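Local coordinates for protein N-alpha-acetyltransferase 35, NatC auxiliary subunit (Saccharomyces cerevisiae, PDB 6YGA) that serves as the large auxiliary subunit of the NatC N-terminal acetyltransferase, which acetylates the N-terminal methionine of L-A virus Gag protein, at residues T109-V114 with D176-N181; S122-L127 with M182-F187; E464-F469 with I554-F559. All blocks are in the same frame, centred on the assembly; numbering follows the deposited sequence.

Interaction 1 (T109-V114 with D176-N181)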
loop_
_atom_site.group_PDB
_atom_site.type_symbol
_atom_site.label_atom_id
_atom_site.label_comp_id
_atom_site.label_asym_id
_atom_site.label_seq_id
_atom_site.Cartn_x
_atom_site.Cartn_y
_atom_site.Cartn_z
ATOM N N THR B 109 -1.018 13.748 -5.008
ATOM C CA THR B 109 -1.543 14.457 -3.852
ATOM C C THR B 109 -2.658 15.411 -4.256
ATOM O O THR B 109 -2.686 15.945 -5.369
ATOM C CB THR B 109 -0.436 15.236 -3.143
ATOM O OG1 THR B 109 0.207 16.111 -4.079
ATOM C CG2 THR B 109 0.592 14.293 -2.548
ATOM N N LEU B 110 -3.589 15.615 -3.328
ATOM C CA LEU B 110 -4.666 16.570 -3.559
ATOM C C LEU B 110 -4.172 18.005 -3.718
ATOM O O LEU B 110 -4.712 18.715 -4.585
ATOM C CB LEU B 110 -5.693 16.451 -2.423
ATOM C CG LEU B 110 -6.994 17.245 -2.527
ATOM C CD1 LEU B 110 -7.750 16.890 -3.797
ATOM C CD2 LEU B 110 -7.860 16.994 -1.302
ATOM N N PRO B 111 -3.185 18.498 -2.955
ATOM C CA PRO B 111 -2.720 19.873 -3.199
ATOM C C PRO B 111 -2.150 20.103 -4.591
ATOM O O PRO B 111 -2.204 21.237 -5.084
ATOM C CB PRO B 111 -1.652 20.078 -2.115
ATOM C CG PRO B 111 -2.042 19.159 -1.029
ATOM C CD PRO B 111 -2.587 17.945 -1.723
ATOM N N THR B 112 -1.606 19.078 -5.246
ATOM C CA THR B 112 -1.004 19.254 -6.564
ATOM C C THR B 112 -1.958 18.941 -7.708
ATOM O O THR B 112 -1.567 19.078 -8.872
ATOM C CB THR B 112 0.251 18.384 -6.706
ATOM O OG1 THR B 112 -0.092 17.006 -6.516
ATOM C CG2 THR B 112 1.310 18.793 -5.690
ATOM N N THR B 113 -3.188 18.518 -7.413
ATOM C CA THR B 113 -4.155 18.193 -8.457
ATOM C C THR B 113 -5.376 19.102 -8.378
ATOM O O THR B 113 -5.389 20.179 -8.983
ATOM C CB THR B 113 -4.575 16.719 -8.371
ATOM O OG1 THR B 113 -5.147 16.445 -7.086
ATOM C CG2 THR B 113 -3.375 15.808 -8.588
ATOM N N VAL B 114 -6.403 18.688 -7.631
ATOM C CA VAL B 114 -7.650 19.452 -7.591
ATOM C C VAL B 114 -7.431 20.827 -6.965
ATOM O O VAL B 114 -7.994 21.828 -7.425
ATOM C CB VAL B 114 -8.735 18.654 -6.845
ATOM C CG1 VAL B 114 -10.021 19.463 -6.728
ATOM C CG2 VAL B 114 -8.997 17.333 -7.555
ATOM N N ASP B 176 -3.313 4.466 -0.474
ATOM C CA ASP B 176 -4.264 4.218 -1.548
ATOM C C ASP B 176 -4.850 5.511 -2.091
ATOM O O ASP B 176 -5.229 5.572 -3.266
ATOM C CB ASP B 176 -5.385 3.311 -1.048
ATOM C CG ASP B 176 -4.866 2.001 -0.516
ATOM O OD1 ASP B 176 -4.119 1.322 -1.252
ATOM O OD2 ASP B 176 -5.185 1.660 0.641
ATOM N N LEU B 177 -4.923 6.548 -1.259
ATOM C CA LEU B 177 -5.582 7.789 -1.637
ATOM C C LEU B 177 -5.117 8.905 -0.713
ATOM O O LEU B 177 -5.197 8.773 0.512
ATOM C CB LEU B 177 -7.102 7.629 -1.571
ATOM C CG LEU B 177 -7.968 8.814 -1.987
ATOM C CD1 LEU B 177 -7.370 9.531 -3.180
ATOM C CD2 LEU B 177 -9.356 8.307 -2.315
ATOM N N ASN B 178 -4.639 9.996 -1.307
ATOM C CA ASN B 178 -4.174 11.163 -0.568
ATOM C C ASN B 178 -5.324 12.146 -0.396
ATOM O O ASN B 178 -6.023 12.472 -1.363
ATOM C CB ASN B 178 -3.011 11.834 -1.302
ATOM C CG ASN B 178 -2.576 13.144 -0.655
ATOM O OD1 ASN B 178 -3.181 14.192 -0.884
ATOM N ND2 ASN B 178 -1.512 13.090 0.139
ATOM N N PHE B 179 -5.519 12.615 0.836
ATOM C CA PHE B 179 -6.523 13.630 1.119
ATOM C C PHE B 179 -5.950 14.685 2.068
ATOM O O PHE B 179 -6.394 14.868 3.197
ATOM C CB PHE B 179 -7.797 13.014 1.690
ATOM C CG PHE B 179 -9.019 13.834 1.424
ATOM C CD1 PHE B 179 -9.748 13.650 0.262
ATOM C CD2 PHE B 179 -9.423 14.810 2.318
ATOM C CE1 PHE B 179 -10.871 14.414 0.003
ATOM C CE2 PHE B 179 -10.542 15.576 2.066
ATOM C CZ PHE B 179 -11.266 15.379 0.906
ATOM N N ASN B 180 -4.931 15.395 1.597
ATOM C CA ASN B 180 -4.442 16.591 2.278
ATOM C C ASN B 180 -5.186 17.772 1.674
ATOM O O ASN B 180 -4.766 18.344 0.667
ATOM C CB ASN B 180 -2.933 16.732 2.123
ATOM C CG ASN B 180 -2.395 17.999 2.767
ATOM O OD1 ASN B 180 -3.062 18.624 3.594
ATOM N ND2 ASN B 180 -1.177 18.378 2.396
ATOM N N ASN B 181 -6.318 18.129 2.285
ATOM C CA ASN B 181 -7.132 19.248 1.826
ATOM C C ASN B 181 -6.720 20.580 2.449
ATOM O O ASN B 181 -7.458 21.561 2.320
ATOM C CB ASN B 181 -8.618 18.976 2.102
ATOM C CG ASN B 181 -8.936 18.880 3.582
ATOM O OD1 ASN B 181 -8.061 18.600 4.401
ATOM N ND2 ASN B 181 -10.200 19.103 3.932
#
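The side-chain carbonyl of Asn-178 is the polar centre where loop 109-114 meets loop 176-181. Its OD1 accepts a nearly straight hydrogen bond from Leu-110 N at 2.9 Å, the N-H...O angle being 171°, and a longer one from Asn-180 N at 3.3 Å. Both donors lie above the plane of the amide. Asn-178 runs alongside Thr-109, the two pointing the same way, so that Asn-178 ND2 sits 3.6 Å from Thr-109 CG2. Beyond this polar grip, Leu-110 sends CD2 over the centre of the Phe-179 ring, a CH-pi contact of 4.1 Å from CD2 to the centroid. Leu-110 CG is anti to the backbone N, which carries the branched tip across to the other loop. Pro-111 lies across Asn-180, its CD 3.3 Å from Asn-180 O.

The bond from Asn-180 N closes an Asx turn, a motif that suits asparagine because its short amide reaches the backbone two residues on; the same oxygen also holds Leu-110 N of loop 109-114. In that loop, Leu-110 to Thr-113 form a type I beta turn, with Pro-111 well suited to the second position. Thr-113 OG1 donates to Thr-109 O at 3.0 Å, while the Thr-109 and Thr-112 hydroxyls are hydrogen-bonded to each other. Farther out, Trp-103 of helix 85-104 packs on Leu-110 and donates from NE1 to Asn-178 O.

Interaction 2 (S122-L127 with M182-F187)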
loop_
_atom_site.group_PDB
_atom_site.type_symbol
_atom_site.label_atom_id
_atom_site.label_comp_id
_atom_site.label_asym_id
_atom_site.label_seq_id
_atom_site.Cartn_x
_atom_site.Cartn_y
_atom_site.Cartn_z
ATOM N N SER B 122 -10.791 29.272 -4.828
ATOM C CA SER B 122 -11.657 30.430 -4.639
ATOM C C SER B 122 -13.037 30.010 -4.146
ATOM O O SER B 122 -13.587 30.611 -3.215
ATOM C CB SER B 122 -11.758 31.222 -5.944
ATOM O OG SER B 122 -12.489 32.424 -5.765
ATOM N N LEU B 123 -13.611 28.968 -4.754
ATOM C CA LEU B 123 -14.932 28.500 -4.340
ATOM C C LEU B 123 -14.905 27.941 -2.922
ATOM O O LEU B 123 -15.778 28.257 -2.105
ATOM C CB LEU B 123 -15.455 27.451 -5.325
ATOM C CG LEU B 123 -16.711 26.674 -4.917
ATOM C CD1 LEU B 123 -17.864 27.608 -4.578
ATOM C CD2 LEU B 123 -17.123 25.700 -6.013
ATOM N N LEU B 124 -13.910 27.107 -2.608
ATOM C CA LEU B 124 -13.826 26.536 -1.267
ATOM C C LEU B 124 -13.622 27.611 -0.204
ATOM O O LEU B 124 -14.082 27.452 0.932
ATOM C CB LEU B 124 -12.700 25.502 -1.199
ATOM C CG LEU B 124 -12.956 24.161 -1.891
ATOM C CD1 LEU B 124 -11.715 23.279 -1.846
ATOM C CD2 LEU B 124 -14.141 23.452 -1.254
ATOM N N SER B 125 -12.949 28.713 -0.551
ATOM C CA SER B 125 -12.707 29.768 0.430
ATOM C C SER B 125 -13.987 30.529 0.759
ATOM O O SER B 125 -14.238 30.854 1.926
ATOM C CB SER B 125 -11.630 30.725 -0.079
ATOM O OG SER B 125 -10.360 30.095 -0.113
ATOM N N SER B 126 -14.802 30.836 -0.253
ATOM C CA SER B 126 -16.082 31.482 0.015
ATOM C C SER B 126 -17.058 30.522 0.684
ATOM O O SER B 126 -17.896 30.950 1.485
ATOM C CB SER B 126 -16.684 32.029 -1.278
ATOM O OG SER B 126 -17.285 30.996 -2.040
ATOM N N LEU B 127 -16.960 29.227 0.373
ATOM C CA LEU B 127 -17.862 28.247 0.968
ATOM C C LEU B 127 -17.579 28.055 2.452
ATOM O O LEU B 127 -18.487 27.711 3.216
ATOM C CB LEU B 127 -17.750 26.916 0.223
ATOM C CG LEU B 127 -19.037 26.139 -0.057
ATOM C CD1 LEU B 127 -20.161 27.082 -0.439
ATOM C CD2 LEU B 127 -18.793 25.135 -1.171
HETATM N N MSE B 182 -5.570 20.631 3.118
HETATM C CA MSE B 182 -5.005 21.870 3.656
HETATM C C MSE B 182 -5.955 22.646 4.566
HETATM O O MSE B 182 -6.087 23.863 4.444
HETATM C CB MSE B 182 -4.542 22.765 2.508
HETATM C CG MSE B 182 -3.426 22.146 1.694
HETATM SE SE MSE B 182 -3.002 23.150 0.087
HETATM C CE MSE B 182 -1.189 23.687 0.556
ATOM N N GLY B 183 -6.613 21.933 5.475
ATOM C CA GLY B 183 -7.454 22.572 6.467
ATOM C C GLY B 183 -8.796 23.068 5.982
ATOM O O GLY B 183 -9.412 23.900 6.654
ATOM N N PHE B 184 -9.278 22.582 4.843
ATOM C CA PHE B 184 -10.578 22.999 4.328
ATOM C C PHE B 184 -11.694 22.236 5.035
ATOM O O PHE B 184 -11.713 21.000 5.032
ATOM C CB PHE B 184 -10.656 22.781 2.819
ATOM C CG PHE B 184 -10.198 23.963 2.013
ATOM C CD1 PHE B 184 -10.876 25.167 2.081
ATOM C CD2 PHE B 184 -9.097 23.866 1.179
ATOM C CE1 PHE B 184 -10.456 26.257 1.342
ATOM C CE2 PHE B 184 -8.675 24.950 0.436
ATOM C CZ PHE B 184 -9.356 26.145 0.516
ATOM N N ASN B 185 -12.626 22.975 5.634
ATOM C CA ASN B 185 -13.822 22.412 6.252
ATOM C C ASN B 185 -14.995 23.291 5.839
ATOM O O ASN B 185 -15.069 24.457 6.241
ATOM C CB ASN B 185 -13.687 22.349 7.777
ATOM C CG ASN B 185 -14.774 21.510 8.434
ATOM O OD1 ASN B 185 -15.798 21.203 7.824
ATOM N ND2 ASN B 185 -14.552 21.141 9.693
ATOM N N THR B 186 -15.905 22.738 5.035
ATOM C CA THR B 186 -17.034 23.485 4.495
ATOM C C THR B 186 -18.297 23.350 5.338
ATOM O O THR B 186 -19.306 23.987 5.016
ATOM C CB THR B 186 -17.323 23.043 3.055
ATOM O OG1 THR B 186 -17.440 21.615 2.998
ATOM C CG2 THR B 186 -16.205 23.499 2.123
ATOM N N PHE B 187 -18.257 22.552 6.405
ATOM C CA PHE B 187 -19.390 22.336 7.314
ATOM C C PHE B 187 -20.586 21.891 6.469
ATOM O O PHE B 187 -20.438 20.993 5.629
ATOM C CB PHE B 187 -19.627 23.586 8.160
ATOM C CG PHE B 187 -18.370 24.211 8.704
ATOM C CD1 PHE B 187 -17.736 23.684 9.819
ATOM C CD2 PHE B 187 -17.835 25.345 8.112
ATOM C CE1 PHE B 187 -16.578 24.268 10.321
ATOM C CE2 PHE B 187 -16.682 25.933 8.607
ATOM C CZ PHE B 187 -16.053 25.394 9.713
#
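Leu-124 holds CG anti to its carbonyl carbon (chi1 -74°), with an extended second torsion of 175°, and so spreads its two methyl groups toward different residues of 182-187. On the loop side, Phe-184 has a chi1 of -90° that turns its ring to the helix, and Thr-186 sets CG2 anti to the carbonyl carbon, leaving the methyl to face the leucines. The Phe-184 ring receives Leu-124 CB over one face, offset toward the rim, in a CH-pi contact of 3.9 Å from Leu-124 CB to the Phe-184 centroid. Leu-124 CD1 lies over the same face, on the CD2 side, 4.0 Å from Phe-184 CD2, whereas Leu-124 CD2 meets Thr-186 CG2 at 4.0 Å. The flat ring offers a broad apolar surface, and the forked leucine can meet it and the threonine methyl at once.

An irregular, extended loop is thus laid against one side of helix 118-129, with Phe-184 and Thr-186 both directed at the helix while Asn-185 between them points away. Leu-127, one helical turn after Leu-124, brings CB to 4.2 Å from Thr-186 CG2. Threonine fits here because its methyl can join the apolar surface. Ser-125 OG comes near Phe-184 CE1 and CZ, but its hydrogen bond goes to Glu-121 O. Where the loop bends, Asn-185 OD1 accepts from Phe-187 N at 3.1 Å, forming an Asx turn. Arg-281 makes a cation-pi interaction with Phe-184 and also donates from NH1 to Met-182 O.

Interaction 3 (E464-F469 with I554-F559)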
loop_
_atom_site.group_PDB
_atom_site.type_symbol
_atom_site.label_atom_id
_atom_site.label_comp_id
_atom_site.label_asym_id
_atom_site.label_seq_id
_atom_site.Cartn_x
_atom_site.Cartn_y
_atom_site.Cartn_z
ATOM N N GLU B 464 15.284 -19.028 -1.286
ATOM C CA GLU B 464 14.165 -19.355 -0.413
ATOM C C GLU B 464 13.030 -20.063 -1.142
ATOM O O GLU B 464 12.039 -20.423 -0.500
ATOM C CB GLU B 464 13.620 -18.084 0.243
ATOM C CG GLU B 464 14.592 -17.372 1.167
ATOM C CD GLU B 464 14.006 -16.103 1.766
ATOM O OE1 GLU B 464 13.724 -15.152 1.004
ATOM O OE2 GLU B 464 13.817 -16.060 3.000
ATOM N N ALA B 465 13.147 -20.266 -2.457
ATOM C CA ALA B 465 12.016 -20.773 -3.230
ATOM C C ALA B 465 11.619 -22.175 -2.789
ATOM O O ALA B 465 10.426 -22.494 -2.721
ATOM C CB ALA B 465 12.342 -20.753 -4.723
ATOM N N TYR B 466 12.601 -23.028 -2.492
ATOM C CA TYR B 466 12.279 -24.377 -2.042
ATOM C C TYR B 466 11.529 -24.358 -0.716
ATOM O O TYR B 466 10.545 -25.086 -0.546
ATOM C CB TYR B 466 13.549 -25.216 -1.913
ATOM C CG TYR B 466 13.393 -26.338 -0.916
ATOM C CD1 TYR B 466 12.678 -27.482 -1.237
ATOM C CD2 TYR B 466 13.944 -26.242 0.355
ATOM C CE1 TYR B 466 12.522 -28.505 -0.323
ATOM C CE2 TYR B 466 13.793 -27.255 1.278
ATOM C CZ TYR B 466 13.084 -28.386 0.934
ATOM O OH TYR B 466 12.937 -29.397 1.853
ATOM N N SER B 467 11.982 -23.543 0.239
ATOM C CA SER B 467 11.373 -23.554 1.566
ATOM C C SER B 467 9.891 -23.214 1.495
ATOM O O SER B 467 9.055 -23.907 2.088
ATOM C CB SER B 467 12.103 -22.581 2.491
ATOM O OG SER B 467 13.382 -23.075 2.837
HETATM N N MSE B 468 9.543 -22.160 0.761
HETATM C CA MSE B 468 8.157 -21.708 0.673
HETATM C C MSE B 468 7.288 -22.649 -0.161
HETATM O O MSE B 468 6.181 -23.006 0.243
HETATM C CB MSE B 468 8.096 -20.299 0.094
HETATM C CG MSE B 468 8.784 -19.247 0.954
HETATM SE SE MSE B 468 8.192 -19.292 2.815
HETATM C CE MSE B 468 6.272 -19.091 2.541
ATOM N N PHE B 469 7.791 -23.055 -1.327
ATOM C CA PHE B 469 7.006 -23.936 -2.184
ATOM C C PHE B 469 6.779 -25.291 -1.527
ATOM O O PHE B 469 5.692 -25.866 -1.647
ATOM C CB PHE B 469 7.680 -24.091 -3.546
ATOM C CG PHE B 469 7.347 -22.990 -4.511
ATOM C CD1 PHE B 469 6.036 -22.565 -4.675
ATOM C CD2 PHE B 469 8.344 -22.364 -5.236
ATOM C CE1 PHE B 469 5.728 -21.548 -5.561
ATOM C CE2 PHE B 469 8.044 -21.352 -6.124
ATOM C CZ PHE B 469 6.735 -20.939 -6.285
ATOM N N ILE B 554 6.043 -29.288 -8.455
ATOM C CA ILE B 554 6.790 -29.017 -9.678
ATOM C C ILE B 554 7.892 -28.000 -9.414
ATOM O O ILE B 554 9.022 -28.148 -9.890
ATOM C CB ILE B 554 5.831 -28.552 -10.787
ATOM C CG1 ILE B 554 5.016 -29.743 -11.295
ATOM C CG2 ILE B 554 6.594 -27.870 -11.918
ATOM C CD1 ILE B 554 3.857 -29.359 -12.168
ATOM N N GLU B 555 7.587 -26.966 -8.626
ATOM C CA GLU B 555 8.604 -25.980 -8.271
ATOM C C GLU B 555 9.700 -26.597 -7.409
ATOM O O GLU B 555 10.887 -26.305 -7.602
ATOM C CB GLU B 555 7.948 -24.802 -7.554
ATOM C CG GLU B 555 6.955 -24.019 -8.409
ATOM C CD GLU B 555 7.619 -22.939 -9.250
ATOM O OE1 GLU B 555 8.810 -23.084 -9.601
ATOM O OE2 GLU B 555 6.946 -21.934 -9.553
ATOM N N VAL B 556 9.324 -27.456 -6.456
ATOM C CA VAL B 556 10.309 -28.099 -5.588
ATOM C C VAL B 556 11.251 -28.981 -6.405
ATOM O O VAL B 556 12.473 -28.949 -6.222
ATOM C CB VAL B 556 9.603 -28.895 -4.473
ATOM C CG1 VAL B 556 10.588 -29.790 -3.732
ATOM C CG2 VAL B 556 8.917 -27.944 -3.497
ATOM N N PHE B 557 10.698 -29.774 -7.327
ATOM C CA PHE B 557 11.544 -30.588 -8.198
ATOM C C PHE B 557 12.480 -29.719 -9.033
ATOM O O PHE B 557 13.663 -30.041 -9.190
ATOM C CB PHE B 557 10.684 -31.465 -9.108
ATOM C CG PHE B 557 10.348 -32.804 -8.520
ATOM C CD1 PHE B 557 11.317 -33.785 -8.400
ATOM C CD2 PHE B 557 9.060 -33.086 -8.099
ATOM C CE1 PHE B 557 11.011 -35.022 -7.864
ATOM C CE2 PHE B 557 8.746 -34.320 -7.562
ATOM C CZ PHE B 557 9.723 -35.290 -7.445
ATOM N N GLN B 558 11.965 -28.615 -9.578
ATOM C CA GLN B 558 12.797 -27.715 -10.370
ATOM C C GLN B 558 13.962 -27.180 -9.547
ATOM O O GLN B 558 15.104 -27.139 -10.018
ATOM C CB GLN B 558 11.946 -26.565 -10.909
ATOM C CG GLN B 558 12.687 -25.629 -11.839
ATOM C CD GLN B 558 13.073 -26.298 -13.140
ATOM O OE1 GLN B 558 12.320 -26.266 -14.113
ATOM N NE2 GLN B 558 14.254 -26.910 -13.165
ATOM N N PHE B 559 13.685 -26.764 -8.309
ATOM C CA PHE B 559 14.743 -26.282 -7.427
ATOM C C PHE B 559 15.778 -27.371 -7.172
ATOM O O PHE B 559 16.986 -27.117 -7.216
ATOM C CB PHE B 559 14.135 -25.791 -6.110
ATOM C CG PHE B 559 15.123 -25.142 -5.174
ATOM C CD1 PHE B 559 15.908 -25.910 -4.327
ATOM C CD2 PHE B 559 15.248 -23.760 -5.124
ATOM C CE1 PHE B 559 16.806 -25.316 -3.459
ATOM C CE2 PHE B 559 16.142 -23.161 -4.256
ATOM C CZ PHE B 559 16.924 -23.939 -3.423
#
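Two aromatic rings, Phe-469 on one helix and Phe-559 on the other, each present a face to an aliphatic part of the partner helix. Over the centre of the Phe-559 ring, almost along its normal, stands Tyr-466 CB, 3.5 Å from the centroid. Phe-559 has CG anti to the backbone N, which extends the ring across to helix 465-469. The Tyr-466 ring itself lies obliquely to that of Phe-559, while Val-556 CG1 approaches its edge, 4.0 Å from Tyr-466 CD1. Val-556 is a short branched wedge, its other methyl, CG2, resting 4.0 Å from Phe-469 CB.

At the Phe-469 ring the face is taken by Glu-555. Its chain bends at chi2 (-86°) and folds over the ring, with CG 3.6 Å from the Phe-469 centroid and the carboxylate stacked at 17° to the ring plane. Ala-465, small enough to let Phe-559 in, touches that ring with CB. The segments run antiparallel at 157°, at the open end of a long helical hairpin, 465-506 and 511-564, in the region related to TPR repeats.

Two polar atoms find partners beyond the pair: Tyr-466 OH bonds to Phe-606 O, and Glu-555 OE1 accepts from Gln-725 NE2. CH-pi and van der Waals packing thus hold the helices together, and the buried carboxylate may find its ionisation somewhat disfavoured, which the bond from Gln-725 could partly offset.

Overall arrangement
Interactions 1 and 2 are neighbours, with centres about 15 Å apart and Pro-111 CB touching Met-182 SE at 4.0 Å. Their segments alternate along the chain: 109-114 and 122-127 are followed by 176-181 and 182-187, so one continuous run, 176-187, meets first the loop before helix 118-129 and then that helix itself. Both belong to the part of the chain that defines the Mak10 family. Interaction 3 follows later, in the part related to TPR repeats, and joins helix 465-506 to helix 511-564 on the opposite side of the chain's centre. Its centre is about 43 Å from that of interaction 1 and 57 Å from that of interaction 2. The contacts therefore lie in two well-separated regions of an elongated, mainly helical subunit.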